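Long-range contacts in NAD-dependent epimerase/dehydratase (Veillonella parvula DSM 2008, PDB 3R6D), which probably binds a nicotinamide adenine dinucleotide cofactor through its Rossmann-type domain and may act as an epimerase or dehydratase: residues I104-A109 and L152-L157; A178-E183 and I206-P211; A81-S86 and I129-G134. All blocks are in the same frame, centred on the assembly; numbering follows the deposited sequence.

The three contacts illustrate how the bonding in a Rossmann-type domain changes from its centre to its surface. Interaction 1 is the buried core case: two adjacent parallel strands joined by regular backbone hydrogen bonds. Interaction 2, also buried, lies about 8 Å from it, centre to centre, and concerns strands 179-181 and 204-209, both paired with strand 148-158; here one backbone hydrogen bond is joined by a carboxylate-amide pair and a packed valine. Interaction 3 sits at the surface, where the loop leading into helix 85-96 meets helix 129-144 through two waters and a close-packed glycine. These helices lead into the two strands of interaction 1, and M82 and Y131 reach back to strand 102-108.

Interaction 1. Residues I104-A109 and L152-L157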
loop_
_atom_site.group_PDB
_atom_site.type_symbol
_atom_site.label_atom_id
_atom_site.label_comp_id
_atom_site.label_asym_id
_atom_site.label_seq_id
_atom_site.Cartn_x
_atom_site.Cartn_y
_atom_site.Cartn_z
ATOM N N ILE A 104 2.625 -1.278 -6.274
ATOM C CA ILE A 104 1.356 -0.983 -5.619
ATOM C C ILE A 104 1.700 -0.257 -4.327
ATOM O O ILE A 104 2.489 -0.770 -3.533
ATOM C CB ILE A 104 0.573 -2.290 -5.321
ATOM C CG1 ILE A 104 0.209 -3.006 -6.621
ATOM C CG2 ILE A 104 -0.680 -1.976 -4.496
ATOM C CD1 ILE A 104 -0.202 -4.457 -6.441
ATOM N N GLY A 105 1.121 0.921 -4.107
ATOM C CA GLY A 105 1.460 1.727 -2.944
ATOM C C GLY A 105 0.223 2.212 -2.214
ATOM O O GLY A 105 -0.821 2.441 -2.836
ATOM N N VAL A 106 0.345 2.404 -0.903
ATOM C CA VAL A 106 -0.712 2.879 -0.056
ATOM C C VAL A 106 -0.585 4.360 0.234
ATOM O O VAL A 106 0.441 4.797 0.758
ATOM C CB VAL A 106 -0.710 2.070 1.244
ATOM C CG1 VAL A 106 -1.529 2.753 2.292
ATOM C CG2 VAL A 106 -1.240 0.648 0.955
ATOM N N SER A 107 -1.652 5.105 -0.054
ATOM C CA SER A 107 -1.737 6.525 0.240
ATOM C C SER A 107 -3.034 6.805 0.960
ATOM O O SER A 107 -3.753 5.891 1.362
ATOM C CB SER A 107 -1.605 7.277 -1.086
ATOM O OG SER A 107 -1.558 8.665 -0.912
HETATM N N MSE A 108 -3.312 8.072 1.201
HETATM C CA MSE A 108 -4.506 8.458 1.955
HETATM C C MSE A 108 -5.576 8.987 1.002
HETATM O O MSE A 108 -5.301 9.736 0.045
HETATM C CB MSE A 108 -4.178 9.494 3.040
HETATM C CG MSE A 108 -3.560 10.755 2.528
HETATM SE SE MSE A 108 -3.342 12.106 3.951
HETATM C CE MSE A 108 -5.212 12.589 4.121
ATOM N N ALA A 109 -6.815 8.635 1.299
ATOM C CA ALA A 109 -7.955 9.294 0.680
ATOM C C ALA A 109 -8.073 10.743 1.196
ATOM O O ALA A 109 -7.698 11.040 2.337
ATOM C CB ALA A 109 -9.220 8.527 1.003
ATOM N N LEU A 152 -3.376 3.052 -3.862
ATOM C CA LEU A 152 -4.602 2.739 -3.121
ATOM C C LEU A 152 -4.852 3.857 -2.142
ATOM O O LEU A 152 -4.070 4.068 -1.212
ATOM C CB LEU A 152 -4.461 1.363 -2.409
ATOM C CG LEU A 152 -4.173 0.200 -3.387
ATOM C CD1 LEU A 152 -3.983 -1.056 -2.541
ATOM C CD2 LEU A 152 -5.270 0.047 -4.394
ATOM N N ARG A 153 -5.909 4.634 -2.382
ATOM C CA ARG A 153 -6.286 5.732 -1.499
ATOM C C ARG A 153 -7.164 5.205 -0.374
ATOM O O ARG A 153 -8.330 4.888 -0.605
ATOM C CB ARG A 153 -7.017 6.836 -2.270
ATOM C CG ARG A 153 -6.137 7.571 -3.270
ATOM C CD ARG A 153 -6.930 8.526 -4.133
ATOM N NE ARG A 153 -7.674 7.838 -5.177
ATOM C CZ ARG A 153 -9.001 7.859 -5.328
ATOM N NH1 ARG A 153 -9.797 8.398 -4.389
ATOM N NH2 ARG A 153 -9.550 7.286 -6.404
ATOM N N LEU A 154 -6.588 5.057 0.822
ATOM C CA LEU A 154 -7.323 4.426 1.925
ATOM C C LEU A 154 -8.002 5.459 2.766
ATOM O O LEU A 154 -7.398 6.478 3.117
ATOM C CB LEU A 154 -6.390 3.592 2.800
ATOM C CG LEU A 154 -5.519 2.559 2.055
ATOM C CD1 LEU A 154 -4.799 1.679 3.055
ATOM C CD2 LEU A 154 -6.368 1.693 1.102
ATOM N N THR A 155 -9.261 5.173 3.135
ATOM C CA THR A 155 -9.957 5.937 4.158
ATOM C C THR A 155 -9.482 5.450 5.556
ATOM O O THR A 155 -8.469 4.761 5.636
ATOM C CB THR A 155 -11.448 5.914 3.903
ATOM O OG1 THR A 155 -12.085 6.805 4.836
ATOM C CG2 THR A 155 -12.053 4.504 3.996
ATOM N N TRP A 156 -10.160 5.871 6.624
ATOM C CA TRP A 156 -9.622 5.670 7.977
ATOM C C TRP A 156 -9.622 4.199 8.376
ATOM O O TRP A 156 -10.638 3.527 8.236
ATOM C CB TRP A 156 -10.466 6.502 8.957
ATOM C CG TRP A 156 -10.114 7.979 8.848
ATOM C CD1 TRP A 156 -10.691 8.921 8.027
ATOM C CD2 TRP A 156 -9.035 8.626 9.506
ATOM N NE1 TRP A 156 -10.045 10.128 8.165
ATOM C CE2 TRP A 156 -9.014 9.969 9.063
ATOM C CE3 TRP A 156 -8.079 8.198 10.444
ATOM C CZ2 TRP A 156 -8.075 10.899 9.549
ATOM C CZ3 TRP A 156 -7.154 9.122 10.936
ATOM C CH2 TRP A 156 -7.163 10.466 10.497
ATOM N N LEU A 157 -8.490 3.723 8.878
ATOM C CA LEU A 157 -8.287 2.286 9.079
ATOM C C LEU A 157 -8.647 1.804 10.479
ATOM O O LEU A 157 -8.518 2.522 11.460
ATOM C CB LEU A 157 -6.833 1.919 8.834
ATOM C CG LEU A 157 -6.354 2.142 7.407
ATOM C CD1 LEU A 157 -4.818 2.018 7.311
ATOM C CD2 LEU A 157 -7.017 1.119 6.455
HETATM O O HOH W 1 -8.003 9.277 4.767
#
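Strands 102-108 and 148-158 are parallel neighbours in the central sheet of a Rossmann-type domain, and four main-chain hydrogen bonds join them here. L152 N donates to G105 O, and L152 O accepts from S107 N at 2.9 Å. L154 N then binds S107 O, and A109 N closes the ladder on L154 O, also at 2.9 Å. All four N-H groups point almost straight at their acceptors, yet the acceptor geometry drifts: G105 O is met nearly along its C=O axis (171°), whereas A109 N sits well above the carbonyl plane of L154 at a C=O...N angle of only 122°, at the end of the ladder where strand 102-108 ends.

L154 carries the closest side-chain packing. Its CB lies 3.8 Å from S107 O. With chi1 at -52°, CG is anti to the carbonyl carbon and stays beside that same oxygen, while also coming within 4.0 Å of V106 CG1. The CD1 branch finishes the approach, meeting V106 CG1 at 3.5 Å as the two side chains cross at about a right angle. Helix 182-193 covers this part of the sheet, touching L154 through V185 and L152 through I189. Further back along the strands, I104 CG2 touches L152 CD1 at 3.9 Å. R153 and S107 share the face opposite V106 and L152, and the R153 guanidinium turns away to E114 and S205 O. Past the last rung a water donates to A109 O at 3.0 Å and, weakly, to L154 O at 3.3 Å.

Interaction 2. Residues A178-E183 and I206-P211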
loop_
_atom_site.group_PDB
_atom_site.type_symbol
_atom_site.label_atom_id
_atom_site.label_comp_id
_atom_site.label_asym_id
_atom_site.label_seq_id
_atom_site.Cartn_x
_atom_site.Cartn_y
_atom_site.Cartn_z
ATOM N N ALA A 178 -16.268 6.424 5.336
ATOM C CA ALA A 178 -15.481 7.022 6.401
ATOM C C ALA A 178 -14.476 6.062 7.007
ATOM O O ALA A 178 -13.642 6.489 7.822
ATOM C CB ALA A 178 -16.387 7.576 7.489
ATOM N N GLN A 179 -14.523 4.774 6.621
ATOM C CA GLN A 179 -13.628 3.795 7.229
ATOM C C GLN A 179 -13.473 2.590 6.341
ATOM O O GLN A 179 -14.282 2.367 5.431
ATOM C CB GLN A 179 -14.154 3.348 8.596
ATOM C CG GLN A 179 -15.477 2.588 8.459
ATOM C CD GLN A 179 -16.171 2.389 9.776
ATOM O OE1 GLN A 179 -16.065 3.229 10.671
ATOM N NE2 GLN A 179 -16.873 1.261 9.927
ATOM N N VAL A 180 -12.442 1.795 6.632
ATOM C CA VAL A 180 -12.249 0.504 5.982
ATOM C C VAL A 180 -11.312 -0.298 6.900
ATOM O O VAL A 180 -10.411 0.256 7.532
ATOM C CB VAL A 180 -11.684 0.667 4.539
ATOM C CG1 VAL A 180 -10.267 1.207 4.565
ATOM C CG2 VAL A 180 -11.725 -0.663 3.780
ATOM N N SER A 181 -11.534 -1.602 6.976
ATOM C CA SER A 181 -10.660 -2.436 7.800
ATOM C C SER A 181 -9.355 -2.762 7.075
ATOM O O SER A 181 -9.296 -2.842 5.837
ATOM C CB SER A 181 -11.337 -3.720 8.257
ATOM O OG SER A 181 -11.370 -4.647 7.193
ATOM N N ARG A 182 -8.304 -2.996 7.853
ATOM C CA ARG A 182 -7.044 -3.434 7.253
ATOM C C ARG A 182 -7.225 -4.789 6.557
ATOM O O ARG A 182 -6.620 -5.047 5.513
ATOM C CB ARG A 182 -5.905 -3.474 8.289
ATOM C CG ARG A 182 -5.532 -2.076 8.802
ATOM C CD ARG A 182 -4.278 -2.073 9.618
ATOM N NE ARG A 182 -3.906 -0.731 10.050
ATOM C CZ ARG A 182 -4.473 -0.085 11.066
ATOM N NH1 ARG A 182 -5.447 -0.656 11.762
ATOM N NH2 ARG A 182 -4.069 1.155 11.371
ATOM N N GLU A 183 -8.074 -5.646 7.126
ATOM C CA GLU A 183 -8.350 -6.942 6.500
ATOM C C GLU A 183 -9.012 -6.815 5.128
ATOM O O GLU A 183 -8.643 -7.556 4.190
ATOM C CB GLU A 183 -9.171 -7.809 7.463
ATOM C CG GLU A 183 -8.438 -8.259 8.731
ATOM C CD GLU A 183 -8.584 -7.315 9.921
ATOM O OE1 GLU A 183 -8.979 -6.126 9.754
ATOM O OE2 GLU A 183 -8.287 -7.773 11.054
ATOM N N ILE A 206 -6.860 4.352 -6.943
ATOM C CA ILE A 206 -8.167 3.754 -6.664
ATOM C C ILE A 206 -8.431 3.862 -5.158
ATOM O O ILE A 206 -7.590 3.456 -4.352
ATOM C CB ILE A 206 -8.159 2.257 -7.117
ATOM C CG1 ILE A 206 -7.799 2.126 -8.609
ATOM C CG2 ILE A 206 -9.508 1.572 -6.860
ATOM C CD1 ILE A 206 -8.614 2.979 -9.555
ATOM N N GLY A 207 -9.602 4.381 -4.774
ATOM C CA GLY A 207 -9.970 4.416 -3.359
ATOM C C GLY A 207 -10.446 3.046 -2.887
ATOM O O GLY A 207 -10.996 2.261 -3.681
ATOM N N VAL A 208 -10.243 2.762 -1.605
ATOM C CA VAL A 208 -10.693 1.496 -1.013
ATOM C C VAL A 208 -11.463 1.860 0.257
ATOM O O VAL A 208 -10.894 2.465 1.173
ATOM C CB VAL A 208 -9.514 0.542 -0.690
ATOM C CG1 VAL A 208 -10.074 -0.811 -0.286
ATOM C CG2 VAL A 208 -8.593 0.344 -1.886
ATOM N N GLY A 209 -12.745 1.467 0.292
ATOM C CA GLY A 209 -13.587 1.844 1.414
ATOM C C GLY A 209 -14.536 0.727 1.795
ATOM O O GLY A 209 -14.821 -0.158 0.971
ATOM N N GLU A 210 -15.058 0.785 3.024
ATOM C CA GLU A 210 -16.075 -0.163 3.482
ATOM C C GLU A 210 -17.455 0.320 3.033
ATOM O O GLU A 210 -17.887 1.410 3.408
ATOM C CB GLU A 210 -16.026 -0.254 4.997
ATOM C CG GLU A 210 -17.092 -1.194 5.605
ATOM C CD GLU A 210 -17.037 -1.240 7.110
ATOM O OE1 GLU A 210 -16.008 -0.932 7.710
ATOM O OE2 GLU A 210 -18.054 -1.621 7.706
ATOM N N PRO A 211 -18.165 -0.505 2.240
ATOM C CA PRO A 211 -19.497 -0.086 1.819
ATOM C C PRO A 211 -20.392 0.218 3.026
ATOM O O PRO A 211 -20.292 -0.450 4.043
ATOM C CB PRO A 211 -20.024 -1.297 1.065
ATOM C CG PRO A 211 -18.773 -2.004 0.537
ATOM C CD PRO A 211 -17.770 -1.810 1.659
HETATM O O HOH W 2 -14.048 -2.685 6.179
#
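Q179 lies alongside E210, both chains extended beyond CG and pointing the same way, so that Q179 CG rests 3.6 Å from E210 OE1. The amide reaches a little further: Q179 NE2 donates to E210 OE1 at 3.2 Å, with the oxygen close to the amide plane but the nitrogen 50° out of the carboxylate plane. The two planes are turned 47° against each other. To get there Q179 takes the crowded first torsion (chi1 65°), its CG wedged between the backbone N and the carbonyl carbon. The other end of the amide, OE1, is held by S219 N.

Nearer the backbone, the main chains are joined directly, E210 N donating in the carbonyl plane to Q179 O at 3.0 Å. Strands 179-181 and 204-209 both pair with strand 148-158 of the Rossmann-type sheet but run at a steep angle to one another, so this is a single bond and not a ladder. V180 packs into the angle: its CG2 meets G209 C at 3.7 Å, and its CG1 lies the same 3.7 Å from V208 O, a buried oxygen that has no hydrogen-bonding partner in the model. A water adds a further link, accepting from S181 N at 2.9 Å and donating to E210 OE1 at 3.0 Å.

An alanine at Q179 would remove both hydrogen bonds of the amide, to E210 OE1 and from S219 N, and would probably loosen the C-terminal segment here. E210 OE1 also bonds Y158 OH, and OE2 bonds NZ of the chemically methylated lysine at position 163; a buried carboxylate gripped by so many partners is likely to stay ionised, perhaps helped by that amine.

Interaction 3. Residues A81-S86 and I129-G134; sequences AMESGS and ISYVQG
The ring of Y131 and the carboxylate of E83 are the flat groups here, their planes 61° apart. They meet within Rossmann-type beta-alpha-beta topology, in which helices 85-96 and 129-144 lead into the neighbouring strands 102-108 and 148-158. E83 approaches the ring obliquely, its CG 3.9 Å from Y131 CE1, while a water lies at the ring edge, in its plane, beside the hydroxyl. That water donates to E83 OE2 at 2.5 Å and pairs with Y131 OH at 2.6 Å, linking the two polar tips. M108 of strand 102-108 also packs against the ring. Y131 extends from its helix with CG anti to the backbone N (chi1 -179°), which carries the hydroxyl out towards the glutamate.

Residues 81-84 belong to the loop between strand 76-79 and helix 85-96, where S84 occupies the N-cap and its OG binds D87 N. M82, from the same loop, packs inward against S107 of the sheet and A138 and L142 of helix 129-144, while E83 is linked to that helix by water and by contact with G134.

No direct hydrogen bond joins the two segments. A second water bridges their backbones instead, donating to E83 O at 2.7 Å and to Y131 O at 2.8 Å. Close by, the loop presses on the helix at G134: a CB on that residue would fall only 2.2 Å from E83 O, so any side chain would collide with the carbonyl. With hydrogen alone at this point, G134 CA comes within 3.1 Å of E83 O in a bent CA-H...O contact, 122° at the hydrogen.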
loop_
_atom_site.group_PDB
_atom_site.type_symbol
_atom_site.label_atom_id
_atom_site.label_comp_id
_atom_site.label_asym_id
_atom_site.label_seq_id
_atom_site.Cartn_x
_atom_site.Cartn_y
_atom_site.Cartn_z
ATOM N N ALA A 81 3.988 2.461 2.946
ATOM C CA ALA A 81 3.821 3.849 3.356
ATOM C C ALA A 81 4.376 4.795 2.284
ATOM O O ALA A 81 5.504 4.637 1.784
ATOM C CB ALA A 81 4.506 4.064 4.716
HETATM N N MSE A 82 3.541 5.759 1.912
HETATM C CA MSE A 82 3.873 6.791 0.910
HETATM C C MSE A 82 3.792 8.145 1.630
HETATM O O MSE A 82 2.850 8.925 1.423
HETATM C CB MSE A 82 2.904 6.750 -0.284
HETATM C CG MSE A 82 3.054 5.486 -1.097
HETATM SE SE MSE A 82 1.784 5.426 -2.586
HETATM C CE MSE A 82 2.195 7.150 -3.399
ATOM N N GLU A 83 4.774 8.382 2.499
ATOM C CA GLU A 83 4.726 9.497 3.451
ATOM C C GLU A 83 5.662 10.644 3.145
ATOM O O GLU A 83 5.498 11.744 3.694
ATOM C CB GLU A 83 5.043 8.982 4.854
ATOM C CG GLU A 83 3.910 8.184 5.477
ATOM C CD GLU A 83 4.372 7.444 6.718
ATOM O OE1 GLU A 83 5.545 7.601 7.118
ATOM O OE2 GLU A 83 3.540 6.731 7.295
ATOM N N SER A 84 6.650 10.380 2.296
ATOM C CA SER A 84 7.731 11.306 2.005
ATOM C C SER A 84 8.020 11.397 0.512
ATOM O O SER A 84 8.254 10.369 -0.118
ATOM C CB SER A 84 9.009 10.836 2.772
ATOM O OG SER A 84 10.194 11.287 2.152
ATOM N N GLY A 85 8.101 12.607 -0.042
ATOM C CA GLY A 85 8.496 12.755 -1.445
ATOM C C GLY A 85 9.900 12.234 -1.725
ATOM O O GLY A 85 10.154 11.585 -2.750
ATOM N N SER A 86 10.846 12.575 -0.852
ATOM C CA SER A 86 12.222 12.132 -1.077
ATOM C C SER A 86 12.375 10.612 -0.944
ATOM O O SER A 86 13.101 10.027 -1.730
ATOM C CB SER A 86 13.191 12.885 -0.187
ATOM O OG SER A 86 12.835 12.646 1.148
ATOM N N ILE A 129 -0.402 18.733 9.406
ATOM C CA ILE A 129 -0.232 19.247 8.068
ATOM C C ILE A 129 0.981 18.627 7.404
ATOM O O ILE A 129 0.944 18.307 6.212
ATOM C CB ILE A 129 -0.127 20.803 8.076
ATOM C CG1 ILE A 129 -1.488 21.381 8.458
ATOM C CG2 ILE A 129 0.343 21.324 6.709
ATOM C CD1 ILE A 129 -1.482 22.928 8.605
ATOM N N SER A 130 2.048 18.431 8.167
ATOM C CA SER A 130 3.253 17.855 7.607
ATOM C C SER A 130 2.967 16.457 7.041
ATOM O O SER A 130 3.590 16.051 6.045
ATOM C CB SER A 130 4.375 17.821 8.655
ATOM O OG SER A 130 4.066 16.903 9.686
ATOM N N TYR A 131 2.105 15.708 7.731
ATOM C CA TYR A 131 1.776 14.342 7.309
ATOM C C TYR A 131 1.033 14.374 5.968
ATOM O O TYR A 131 1.365 13.626 5.025
ATOM C CB TYR A 131 0.934 13.619 8.352
ATOM C CG TYR A 131 0.598 12.192 7.941
ATOM C CD1 TYR A 131 1.509 11.152 8.147
ATOM C CD2 TYR A 131 -0.603 11.884 7.303
ATOM C CE1 TYR A 131 1.226 9.869 7.761
ATOM C CE2 TYR A 131 -0.892 10.575 6.924
ATOM C CZ TYR A 131 0.034 9.581 7.164
ATOM O OH TYR A 131 -0.227 8.277 6.792
ATOM N N VAL A 132 0.052 15.275 5.878
ATOM C CA VAL A 132 -0.721 15.474 4.651
ATOM C C VAL A 132 0.195 15.872 3.508
ATOM O O VAL A 132 0.087 15.363 2.402
ATOM C CB VAL A 132 -1.801 16.537 4.833
ATOM C CG1 VAL A 132 -2.547 16.798 3.531
ATOM C CG2 VAL A 132 -2.739 16.078 5.912
ATOM N N GLN A 133 1.056 16.852 3.759
ATOM C CA GLN A 133 1.904 17.367 2.700
ATOM C C GLN A 133 2.909 16.342 2.197
ATOM O O GLN A 133 3.167 16.274 1.006
ATOM C CB GLN A 133 2.551 18.677 3.131
ATOM C CG GLN A 133 1.422 19.671 3.375
ATOM C CD GLN A 133 1.849 21.105 3.576
ATOM O OE1 GLN A 133 2.960 21.387 4.024
ATOM N NE2 GLN A 133 0.949 22.026 3.251
ATOM N N GLY A 134 3.475 15.553 3.116
ATOM C CA GLY A 134 4.390 14.481 2.736
ATOM C C GLY A 134 3.641 13.423 1.898
ATOM O O GLY A 134 4.173 12.935 0.891
HETATM O O HOH W 3 3.517 11.875 5.527
HETATM O O HOH W 4 1.164 6.100 6.656
#